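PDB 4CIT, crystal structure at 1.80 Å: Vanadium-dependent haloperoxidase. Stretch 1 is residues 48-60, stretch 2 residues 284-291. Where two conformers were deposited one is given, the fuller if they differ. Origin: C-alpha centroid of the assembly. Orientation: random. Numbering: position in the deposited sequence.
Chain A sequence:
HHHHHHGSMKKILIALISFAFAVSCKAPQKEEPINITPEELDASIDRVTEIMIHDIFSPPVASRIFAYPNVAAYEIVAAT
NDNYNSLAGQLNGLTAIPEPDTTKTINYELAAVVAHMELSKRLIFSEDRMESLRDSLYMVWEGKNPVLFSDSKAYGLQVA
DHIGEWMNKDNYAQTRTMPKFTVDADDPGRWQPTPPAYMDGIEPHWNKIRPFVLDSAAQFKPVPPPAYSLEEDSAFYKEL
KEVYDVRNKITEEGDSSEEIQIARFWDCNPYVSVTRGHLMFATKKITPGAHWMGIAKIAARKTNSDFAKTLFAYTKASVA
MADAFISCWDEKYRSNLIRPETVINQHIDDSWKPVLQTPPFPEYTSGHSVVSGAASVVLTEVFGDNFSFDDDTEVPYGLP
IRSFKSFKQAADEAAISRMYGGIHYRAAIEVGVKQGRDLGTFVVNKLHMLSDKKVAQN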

# COMPACT_ATOMS: atom_id res chain seq x y z
N VAL A 48 -11.27 0.11 7.43
CA VAL A 48 -10.45 -1.09 7.16
C VAL A 48 -9.01 -0.87 7.64
O VAL A 48 -8.37 -1.82 8.15
CB VAL A 48 -10.62 -1.64 5.73
CG1 VAL A 48 -9.76 -0.88 4.84
CG2 VAL A 48 -10.30 -3.17 5.68
N THR A 49 -8.55 0.34 7.49
CA THR A 49 -7.26 0.73 7.99
C THR A 49 -7.14 0.48 9.50
O THR A 49 -6.13 -0.14 10.03
CB THR A 49 -6.88 2.18 7.57
OG1 THR A 49 -6.74 2.24 6.14
CG2 THR A 49 -5.57 2.57 8.12
N GLU A 50 -8.13 0.96 10.20
CA GLU A 50 -8.17 0.79 11.67
C GLU A 50 -8.23 -0.68 12.07
O GLU A 50 -7.48 -1.12 12.96
CB GLU A 50 -9.37 1.51 12.25
CG GLU A 50 -9.30 3.00 12.11
CD GLU A 50 -10.69 3.67 12.14
OE1 GLU A 50 -11.71 3.00 12.42
OE2 GLU A 50 -10.79 4.89 11.86
N ILE A 51 -9.02 -1.46 11.35
CA ILE A 51 -9.14 -2.87 11.64
C ILE A 51 -7.83 -3.62 11.39
O ILE A 51 -7.46 -4.53 12.15
CB ILE A 51 -10.29 -3.50 10.85
CG1 ILE A 51 -11.60 -2.75 11.21
CG2 ILE A 51 -10.32 -5.04 11.05
CD1 ILE A 51 -12.81 -3.25 10.38
N MET A 52 -7.14 -3.25 10.32
CA MET A 52 -5.83 -3.79 10.00
C MET A 52 -4.81 -3.68 11.09
O MET A 52 -4.06 -4.65 11.33
CB MET A 52 -5.27 -3.13 8.70
CG MET A 52 -5.73 -3.89 7.46
SD MET A 52 -4.79 -3.22 5.99
CE MET A 52 -4.79 -1.52 6.24
N ILE A 53 -4.80 -2.54 11.72
CA ILE A 53 -3.96 -2.29 12.89
C ILE A 53 -4.35 -3.25 13.99
O ILE A 53 -3.52 -4.05 14.50
CB ILE A 53 -4.12 -0.91 13.45
CG1 ILE A 53 -3.72 0.15 12.42
CG2 ILE A 53 -3.23 -0.76 14.70
CD1 ILE A 53 -4.06 1.55 12.90
N HIS A 54 -5.64 -3.24 14.32
CA HIS A 54 -6.12 -4.16 15.33
C HIS A 54 -5.79 -5.65 15.09
O HIS A 54 -5.38 -6.37 16.06
CB HIS A 54 -7.65 -3.95 15.57
CG HIS A 54 -8.19 -4.89 16.57
ND1 HIS A 54 -7.95 -4.75 17.92
CD2 HIS A 54 -8.85 -6.07 16.42
CE1 HIS A 54 -8.52 -5.75 18.57
NE2 HIS A 54 -9.06 -6.56 17.69
N ASP A 55 -5.91 -6.15 13.85
CA ASP A 55 -5.79 -7.56 13.50
C ASP A 55 -4.33 -7.96 13.18
O ASP A 55 -4.05 -9.15 12.90
CB ASP A 55 -6.68 -7.88 12.27
CG ASP A 55 -8.18 -7.89 12.59
OD1 ASP A 55 -8.57 -7.85 13.77
OD2 ASP A 55 -9.02 -7.99 11.64
N ILE A 56 -3.48 -6.95 13.17
CA ILE A 56 -2.02 -7.10 12.98
C ILE A 56 -1.67 -7.72 11.62
O ILE A 56 -0.94 -8.69 11.46
CB ILE A 56 -1.31 -7.76 14.17
CG1 ILE A 56 -2.02 -7.31 15.49
CG2 ILE A 56 0.13 -7.29 14.19
CD1 ILE A 56 -1.38 -7.85 16.74
N PHE A 57 -2.15 -7.03 10.61
CA PHE A 57 -1.72 -7.31 9.24
C PHE A 57 -0.35 -6.77 8.92
O PHE A 57 -0.02 -5.63 9.20
CB PHE A 57 -2.79 -6.87 8.27
CG PHE A 57 -3.97 -7.81 8.23
CD1 PHE A 57 -3.88 -9.01 7.56
CD2 PHE A 57 -5.15 -7.53 8.91
CE1 PHE A 57 -4.93 -9.95 7.55
CE2 PHE A 57 -6.19 -8.42 8.89
CZ PHE A 57 -6.10 -9.62 8.20
N SER A 58 0.42 -7.52 8.17
CA SER A 58 1.77 -7.08 7.76
C SER A 58 1.73 -6.14 6.52
O SER A 58 0.72 -6.10 5.81
CB SER A 58 2.61 -8.29 7.38
OG SER A 58 2.10 -8.93 6.20
N PRO A 59 2.83 -5.42 6.23
CA PRO A 59 2.80 -4.49 5.08
C PRO A 59 2.39 -5.07 3.72
O PRO A 59 1.46 -4.53 3.07
CB PRO A 59 4.19 -3.84 5.07
CG PRO A 59 4.58 -3.89 6.53
CD PRO A 59 4.00 -5.18 7.09
N PRO A 60 2.94 -6.21 3.33
CA PRO A 60 2.47 -6.74 2.05
C PRO A 60 1.01 -7.19 2.03
O PRO A 60 0.30 -6.94 1.04
CB PRO A 60 3.39 -7.98 1.78
CG PRO A 60 4.21 -8.16 3.03
CD PRO A 60 4.06 -6.97 3.92
N LYS A 284 0.09 0.99 17.92
CA LYS A 284 -0.85 1.59 16.93
C LYS A 284 -0.10 2.31 15.79
O LYS A 284 0.20 3.50 15.86
CB LYS A 284 -1.83 2.55 17.64
CG LYS A 284 -3.12 2.79 16.85
CD LYS A 284 -4.15 3.70 17.53
CE LYS A 284 -4.03 5.15 17.04
NZ LYS A 284 -5.33 5.84 16.76
N LYS A 285 0.29 1.59 14.75
CA LYS A 285 0.89 2.26 13.61
C LYS A 285 0.36 1.75 12.24
O LYS A 285 -0.05 0.59 12.21
CB LYS A 285 2.36 2.07 13.67
CG LYS A 285 3.06 3.16 14.45
CD LYS A 285 4.38 2.59 14.94
CE LYS A 285 4.96 1.66 13.88
NZ LYS A 285 6.38 2.00 13.66
N ILE A 286 0.29 2.62 11.22
CA ILE A 286 -0.14 2.19 9.90
C ILE A 286 1.06 1.68 9.07
O ILE A 286 2.17 1.98 9.36
CB ILE A 286 -0.95 3.26 9.16
CG1 ILE A 286 -0.18 4.57 8.91
CG2 ILE A 286 -2.23 3.50 9.91
CD1 ILE A 286 -0.92 5.51 7.97
N THR A 287 0.83 0.87 8.05
CA THR A 287 1.87 0.44 7.17
C THR A 287 2.13 1.42 6.02
O THR A 287 1.34 2.32 5.78
CB THR A 287 1.49 -0.91 6.56
OG1 THR A 287 0.31 -0.72 5.81
CG2 THR A 287 1.30 -1.98 7.65
N PRO A 288 3.21 1.25 5.28
CA PRO A 288 3.50 2.19 4.23
C PRO A 288 2.45 2.27 3.14
O PRO A 288 2.19 3.38 2.60
CB PRO A 288 4.84 1.67 3.63
CG PRO A 288 5.49 1.05 4.80
CD PRO A 288 4.37 0.34 5.54
N GLY A 289 1.84 1.15 2.76
CA GLY A 289 0.74 1.18 1.78
C GLY A 289 -0.45 2.01 2.22
O GLY A 289 -1.05 2.79 1.45
N ALA A 290 -0.79 1.85 3.51
CA ALA A 290 -1.87 2.65 4.13
C ALA A 290 -1.55 4.12 4.16
O ALA A 290 -2.42 4.97 3.91
CB ALA A 290 -2.20 2.14 5.54
N HIS A 291 -0.26 4.48 4.40
CA HIS A 291 0.09 5.86 4.43
C HIS A 291 -0.12 6.49 3.03
O HIS A 291 -0.68 7.61 2.94
CB HIS A 291 1.53 5.96 4.86
CG HIS A 291 2.02 7.35 5.14
ND1 HIS A 291 3.08 7.58 5.99
CD2 HIS A 291 1.60 8.57 4.73
CE1 HIS A 291 3.25 8.88 6.14
NE2 HIS A 291 2.44 9.50 5.30
O HOH W 1 -5.71 4.56 4.83
O HOH W 2 1.38 -1.67 3.53

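What holds the two stretches together when no direct hydrogen bond joins them? The contact is mostly apolar packing, supplemented by two bridging waters, and together the two sides bury 381 Å². Ile53, in the last turn of the first helix, covers the most ground. Its CA-to-CB bond points toward the second stretch, with chi1 at -61° (m) and chi2 at 172° (t). The m setting suits a beta-branched residue on a helix, the t setting extends CD1 away from its own backbone, and the side chain reaches across residues Lys284 to Ile286 of the other stretch. CG2 comes within 4.0 Å of Lys284 CA, CG1 within 3.7 Å of Lys285 O, and CD1 packs against Ile286 CG2 at 4.0 Å. Three successive residues are thus met by one side chain.

How do the two lysines and Ile286 accommodate it? Lys285 turns its CA-to-CB bond away and offers its backbone instead, which is why its closest atom to Ile53 is a carbonyl oxygen. Lys284 points sideways; its CG lies 4.2 Å from Ile53 CG2, while its NZ is hydrogen-bonded elsewhere in the structure. Ile286 also leaves the backbone sideways, and its chi1 of 61° (p) places CG2 where it meets both Ile53 and Thr49, the latter through Thr49 CG2 at 3.9 Å.

Why does Thr49 use both branches of its side chain? With chi1 at -65° (m), its methyl and hydroxyl do different work. CG2 packs against Ile286 CG2 and also approaches Ala290 CB, 4.3 Å away, whereas OG1 accepts a hydrogen bond from water 1 at 2.9 Å. The same water donates a weak bond to Ala290 O, at 3.4 Å from its oxygen, so a polar bridge runs beside the apolar contact. Thr49 lies one helical turn before Ile53, and the bond from Ile53 N to Thr49 O (3.2 Å) belongs to the helix that presents both side chains to the second stretch.

What does Thr287 do at the start of its helix? It occupies the N-cap position, its CA-to-CB bond points toward the first stretch, and its chi1 is 62° (p). In this rotamer CG2 faces Pro59, 3.9 Å from Pro59 CA and 4.0 Å from Pro59 CG, while OG1 is 2.7 Å from water 2. That water donates to Pro59 O at 2.9 Å and accepts from Gly289 N at 3.0 Å, linking the two helix beginnings through one site.

How does the chain bring Pro59 to this position? Ile56 leaves the first helix with positive phi in a Schellman motif, closed by Phe57 N to Met52 O at 3.1 Å and Ile56 N to Ile53 O at 3.2 Å. After this turn, Ser58 takes the N-cap position before the next helix, and Pro59 sets its CB 4.2 Å from Pro288 CD, adding a proline-to-proline apolar contact.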